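Local coordinates for phosphoribosylaminoimidazole carboxylase, ATPase subunit (Thermus thermophilus, PDB 3AW8) that catalyses the ATP-dependent carboxylation of 5-aminoimidazole ribonucleotide with bicarbonate to N5-carboxyaminoimidazole ribonucleotide, a step of de novo purine biosynthesis, at the interface of chains A and B. Sequence-based numbering; all coordinates share one arbitrary frame. Chains: chain A/B, Phosphoribosylaminoimidazole carboxylase, ATPase subunit.

The interface of chains A and B. Residues chain A 12, 16, 38-39, 323-325; chain B 19-22.
This patch is part of the two-fold interface of the PurK homodimer. A loop of chain B, residues 19-22, lies between helix 9-18 and strand 321-325 of chain A. The tight part is at the ring of B:Tyr19. Methyl CG2 of A:Val39 sits over the centre of one ring face, 3.7 Å from the centroid, a CH-pi contact. A:Leu16 crosses the tyrosine at about a right angle, its CD2 methyl 3.9 Å from ring atom CD2 of B:Tyr19. Chi1 -75° puts CG anti to the carbonyl carbon, and chi2 -61° turns the ring face to A:Val39. An alanine here removes the ring under A:Val39 and part of the A:Leu16 contact, and would probably loosen this dimer patch.

The backbone carbonyl of B:Tyr19 is held by A:Arg12, whose chain is extended from CG to NE. NH2 of A:Arg12 donates to B:Tyr19 O at 2.8 Å, in the guanidinium plane but from above the carbonyl plane. NH1 of A:Arg12 donates to A:Gln38 OE1 at 3.1 Å, tilted from the guanidinium plane, which probably helps fix the group.

On the strand side, side chains meet the loop at few points. A:His324 crosses B:Pro20 obliquely, with ring atom ND1 3.7 Å from proline CB. The indole edge of A:Trp325 meets the loop, CD1 lying 4.0 Å from B:Gly22 CA. Backbone pairing holds this side, with A:Trp325 and B:Leu21 in a parallel bridge. The amide N of A:Trp325 donates to B:Pro20 O at 2.6 Å, 159° at the hydrogen.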
loop_
_atom_site.group_PDB
_atom_site.type_symbol
_atom_site.label_atom_id
_atom_site.label_comp_id
_atom_site.label_asym_id
_atom_site.label_seq_id
_atom_site.Cartn_x
_atom_site.Cartn_y
_atom_site.Cartn_z
ATOM N N ARG A 12 12.237 3.282 -1.315
ATOM C CA ARG A 12 11.449 2.135 -1.754
ATOM C C ARG A 12 9.997 2.371 -1.359
ATOM O O ARG A 12 9.080 2.123 -2.134
ATOM C CB ARG A 12 11.973 0.859 -1.085
ATOM C CG ARG A 12 11.197 -0.415 -1.368
ATOM C CD ARG A 12 11.683 -1.506 -0.402
ATOM N NE ARG A 12 10.949 -2.761 -0.503
ATOM C CZ ARG A 12 11.234 -3.745 -1.354
ATOM N NH1 ARG A 12 12.256 -3.637 -2.193
ATOM N NH2 ARG A 12 10.479 -4.836 -1.373
ATOM N N LEU A 16 6.478 2.927 -3.634
ATOM C CA LEU A 16 5.303 2.059 -3.453
ATOM C C LEU A 16 4.070 2.887 -3.145
ATOM O O LEU A 16 2.971 2.549 -3.572
ATOM C CB LEU A 16 5.531 1.037 -2.334
ATOM C CG LEU A 16 6.644 0.013 -2.634
ATOM C CD1 LEU A 16 6.901 -0.867 -1.410
ATOM C CD2 LEU A 16 6.255 -0.830 -3.831
ATOM N N GLN A 38 14.681 -2.538 -6.601
ATOM C CA GLN A 38 13.785 -3.666 -6.817
ATOM C C GLN A 38 12.390 -3.141 -7.075
ATOM O O GLN A 38 11.463 -3.905 -7.318
ATOM C CB GLN A 38 13.753 -4.558 -5.570
ATOM C CG GLN A 38 15.077 -5.209 -5.205
ATOM C CD GLN A 38 15.137 -5.623 -3.740
ATOM O OE1 GLN A 38 14.113 -5.941 -3.129
ATOM N NE2 GLN A 38 16.341 -5.628 -3.172
ATOM N N VAL A 39 12.241 -1.829 -7.062
ATOM C CA VAL A 39 10.919 -1.264 -7.204
ATOM C C VAL A 39 10.797 -0.124 -8.209
ATOM O O VAL A 39 9.691 0.302 -8.537
ATOM C CB VAL A 39 10.447 -0.840 -5.790
ATOM C CG1 VAL A 39 10.291 0.664 -5.695
ATOM C CG2 VAL A 39 9.206 -1.604 -5.418
ATOM N N LEU A 323 3.517 -6.935 8.044
ATOM C CA LEU A 323 4.936 -7.120 7.804
ATOM C C LEU A 323 5.449 -6.268 6.631
ATOM O O LEU A 323 4.742 -6.052 5.637
ATOM C CB LEU A 323 5.217 -8.599 7.529
ATOM C CG LEU A 323 6.687 -8.926 7.277
ATOM C CD1 LEU A 323 7.481 -8.568 8.520
ATOM C CD2 LEU A 323 6.861 -10.402 6.913
ATOM N N HIS A 324 6.682 -5.787 6.759
ATOM C CA HIS A 324 7.312 -4.988 5.711
ATOM C C HIS A 324 8.770 -5.400 5.638
ATOM O O HIS A 324 9.563 -5.037 6.504
ATOM C CB HIS A 324 7.207 -3.494 6.025
ATOM C CG HIS A 324 5.853 -2.915 5.756
ATOM N ND1 HIS A 324 5.507 -2.359 4.542
ATOM C CD2 HIS A 324 4.743 -2.848 6.530
ATOM C CE1 HIS A 324 4.243 -1.976 4.579
ATOM N NE2 HIS A 324 3.755 -2.264 5.774
ATOM N N TRP A 325 9.115 -6.187 4.624
ATOM C CA TRP A 325 10.485 -6.633 4.446
ATOM C C TRP A 325 11.074 -5.732 3.364
ATOM O O TRP A 325 10.520 -5.629 2.273
ATOM C CB TRP A 325 10.515 -8.103 4.013
ATOM C CG TRP A 325 11.890 -8.676 4.061
ATOM C CD1 TRP A 325 12.653 -9.094 3.002
ATOM C CD2 TRP A 325 12.715 -8.802 5.225
ATOM N NE1 TRP A 325 13.904 -9.463 3.439
ATOM C CE2 TRP A 325 13.968 -9.292 4.799
ATOM C CE3 TRP A 325 12.517 -8.537 6.589
ATOM C CZ2 TRP A 325 15.019 -9.522 5.686
ATOM C CZ3 TRP A 325 13.566 -8.763 7.473
ATOM C CH2 TRP A 325 14.802 -9.250 7.015
ATOM N N TYR B 19 5.575 -6.439 -2.726
ATOM C CA TYR B 19 6.876 -5.880 -2.378
ATOM C C TYR B 19 7.059 -5.725 -0.861
ATOM O O TYR B 19 8.131 -5.999 -0.336
ATOM C CB TYR B 19 7.101 -4.547 -3.100
ATOM C CG TYR B 19 7.423 -4.731 -4.561
ATOM C CD1 TYR B 19 8.560 -5.450 -4.956
ATOM C CD2 TYR B 19 6.561 -4.262 -5.553
ATOM C CE1 TYR B 19 8.822 -5.708 -6.298
ATOM C CE2 TYR B 19 6.813 -4.517 -6.900
ATOM C CZ TYR B 19 7.946 -5.244 -7.261
ATOM O OH TYR B 19 8.185 -5.521 -8.584
ATOM N N PRO B 20 6.015 -5.278 -0.139
ATOM C CA PRO B 20 6.143 -5.124 1.313
ATOM C C PRO B 20 6.507 -6.442 1.985
ATOM O O PRO B 20 7.037 -6.447 3.095
ATOM C CB PRO B 20 4.768 -4.635 1.727
ATOM C CG PRO B 20 4.344 -3.843 0.539
ATOM C CD PRO B 20 4.744 -4.705 -0.612
ATOM N N LEU B 21 6.224 -7.555 1.310
ATOM C CA LEU B 21 6.546 -8.877 1.848
ATOM C C LEU B 21 7.895 -9.370 1.329
ATOM O O LEU B 21 8.265 -10.525 1.535
ATOM C CB LEU B 21 5.464 -9.898 1.480
ATOM C CG LEU B 21 4.063 -9.669 2.048
ATOM C CD1 LEU B 21 3.170 -10.809 1.625
ATOM C CD2 LEU B 21 4.106 -9.582 3.560
ATOM N N GLY B 22 8.615 -8.496 0.636
ATOM C CA GLY B 22 9.913 -8.868 0.113
ATOM C C GLY B 22 9.873 -9.792 -1.083
ATOM O O GLY B 22 10.887 -10.407 -1.425
#